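Long-range contact in hydrolase, haloacid dehalogenase-like family (Streptococcus pneumoniae, PDB 2FI1), which is a haloacid dehalogenase-like hydrolase that probably uses a metal-assisted active site, its exact substrate being unknown: residues A[14-19]-A[158-163]. Residues are numbered along the deposited sequence; the frame is centred on the assembly and turned at random.
With CA (calcium ion), chain B.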
loop_
_atom_site.group_PDB
_atom_site.type_symbol
_atom_site.label_atom_id
_atom_site.label_comp_id
_atom_site.label_asym_id
_atom_site.label_seq_id
_atom_site.Cartn_x
_atom_site.Cartn_y
_atom_site.Cartn_z
ATOM N N GLY A 14 0.183 -1.108 0.584
ATOM C CA GLY A 14 1.490 -0.476 0.432
ATOM C C GLY A 14 1.599 0.275 -0.875
ATOM O O GLY A 14 1.313 -0.279 -1.937
ATOM N N GLY A 15 2.015 1.533 -0.808
ATOM C CA GLY A 15 2.211 2.353 -1.998
ATOM C C GLY A 15 0.962 3.035 -2.543
ATOM O O GLY A 15 1.053 3.821 -3.491
ATOM N N THR A 16 -0.194 2.752 -1.941
ATOM C CA THR A 16 -1.466 3.323 -2.384
ATOM C C THR A 16 -2.157 3.994 -1.195
ATOM O O THR A 16 -2.330 5.208 -1.183
ATOM C CB THR A 16 -2.341 2.241 -3.035
ATOM O OG1 THR A 16 -1.667 1.741 -4.204
ATOM C CG2 THR A 16 -3.677 2.788 -3.434
ATOM N N LEU A 17 -2.538 3.217 -0.185
ATOM C CA LEU A 17 -3.092 3.797 1.048
ATOM C C LEU A 17 -2.009 4.062 2.090
ATOM O O LEU A 17 -2.028 5.087 2.764
ATOM C CB LEU A 17 -4.148 2.871 1.633
ATOM C CG LEU A 17 -5.379 2.653 0.760
ATOM C CD1 LEU A 17 -6.288 1.692 1.456
ATOM C CD2 LEU A 17 -6.100 3.960 0.468
ATOM N N LEU A 18 -1.084 3.116 2.214
ATOM C CA LEU A 18 -0.016 3.173 3.216
ATOM C C LEU A 18 1.284 3.615 2.561
ATOM O O LEU A 18 1.726 2.999 1.591
ATOM C CB LEU A 18 0.174 1.797 3.839
ATOM C CG LEU A 18 1.242 1.681 4.928
ATOM C CD1 LEU A 18 0.767 2.346 6.204
ATOM C CD2 LEU A 18 1.583 0.223 5.143
ATOM N N ASP A 19 1.881 4.685 3.092
ATOM C CA ASP A 19 3.181 5.157 2.621
ATOM C C ASP A 19 4.270 4.371 3.363
ATOM O O ASP A 19 4.973 4.899 4.231
ATOM C CB ASP A 19 3.295 6.664 2.850
ATOM C CG ASP A 19 4.459 7.299 2.103
ATOM O OD1 ASP A 19 5.280 6.561 1.522
ATOM O OD2 ASP A 19 4.532 8.549 2.113
ATOM N N ILE A 158 -7.605 -0.046 -7.505
ATOM C CA ILE A 158 -6.605 0.999 -7.349
ATOM C C ILE A 158 -5.327 0.396 -6.772
ATOM O O ILE A 158 -5.352 -0.204 -5.701
ATOM C CB ILE A 158 -7.090 2.119 -6.403
ATOM C CG1 ILE A 158 -8.457 2.660 -6.846
ATOM C CG2 ILE A 158 -6.062 3.232 -6.360
ATOM C CD1 ILE A 158 -9.613 2.060 -6.090
ATOM N N GLY A 159 -4.213 0.545 -7.476
ATOM C CA GLY A 159 -2.938 0.066 -6.965
ATOM C C GLY A 159 -1.799 0.781 -7.643
ATOM O O GLY A 159 -1.975 1.414 -8.679
ATOM N N ASP A 160 -0.611 0.670 -7.061
ATOM C CA ASP A 160 0.533 1.421 -7.565
ATOM C C ASP A 160 1.406 0.643 -8.544
ATOM O O ASP A 160 2.311 1.231 -9.130
ATOM C CB ASP A 160 1.396 1.966 -6.413
ATOM C CG ASP A 160 2.084 0.877 -5.608
ATOM O OD1 ASP A 160 1.484 -0.193 -5.393
ATOM O OD2 ASP A 160 3.239 1.100 -5.170
ATOM N N ARG A 161 1.148 -0.642 -8.721
ATOM C CA ARG A 161 2.022 -1.487 -9.539
ATOM C C ARG A 161 1.323 -2.104 -10.741
ATOM O O ARG A 161 0.118 -2.339 -10.725
ATOM C CB ARG A 161 2.606 -2.613 -8.684
ATOM C CG ARG A 161 3.656 -2.183 -7.706
ATOM C CD ARG A 161 4.176 -3.370 -6.922
ATOM N NE ARG A 161 4.722 -4.408 -7.792
ATOM C CZ ARG A 161 5.034 -5.636 -7.391
ATOM N NH1 ARG A 161 4.869 -5.994 -6.126
ATOM N NH2 ARG A 161 5.519 -6.512 -8.255
ATOM N N PRO A 162 2.096 -2.398 -11.803
ATOM C CA PRO A 162 1.536 -3.132 -12.920
ATOM C C PRO A 162 0.708 -4.358 -12.550
ATOM O O PRO A 162 -0.335 -4.581 -13.154
ATOM C CB PRO A 162 2.779 -3.527 -13.721
ATOM C CG PRO A 162 3.690 -2.388 -13.502
ATOM C CD PRO A 162 3.491 -1.992 -12.060
ATOM N N ILE A 163 1.143 -5.148 -11.571
ATOM C CA ILE A 163 0.394 -6.368 -11.243
ATOM C C ILE A 163 -1.011 -6.077 -10.709
ATOM O O ILE A 163 -1.918 -6.906 -10.849
ATOM C CB ILE A 163 1.142 -7.308 -10.262
ATOM C CG1 ILE A 163 1.426 -6.622 -8.920
ATOM C CG2 ILE A 163 2.409 -7.844 -10.923
ATOM C CD1 ILE A 163 1.940 -7.571 -7.859
HETATM CA CA CA B . 1.311 -1.791 -3.657
HETATM O O HOH W 1 3.647 -1.260 -3.734
HETATM O O HOH W 2 1.100 -3.368 -5.429
HETATM O O HOH W 3 1.769 -3.513 -2.161
#
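G14 and D160 meet through the calcium ion that both bind: the backbone O of G14 lies 2.3 Å from the metal and D160 OD1 2.4 Å, while D12 of the same chain contributes OD2. D160 CG sits between its own backbone N and carbonyl carbon (chi1 66°), which carries the carboxylate over to the ion. OD1 takes the metal; OD2, which stands 3.8 Å from the calcium, accepts a hydrogen bond of 2.8 Å from a water that is itself a ligand, so the carboxylate is held at both oxygens. Between the metal and the end of strand 155-159 the packing is close. G15 CA lies 3.6 Å from D160 OD2, and G15 O rests 3.5 Å from D160 CB. T16 presses on the strand end: its OG1 lies 3.5 Å from G159 CA and approaches D160 N at an angle too poor for a hydrogen bond; it is hydrogen-bonded instead to D12 OD2, making T16 a second-shell partner of a metal ligand. Its methyl CG2, anti to the backbone N, meets I158 CG2 at 3.8 Å, the two side chains crossing at about a right angle. Water takes over on the far side of the ion: of the three waters that bind the calcium, two lie roughly across it from G14 O and D160 OD1, and the one bonded to OD2 lies to the flank. The arrangement is typical of the HAD-like Rossmannoid active site, where loops after neighbouring parallel strands gather around a metal, in most relatives magnesium.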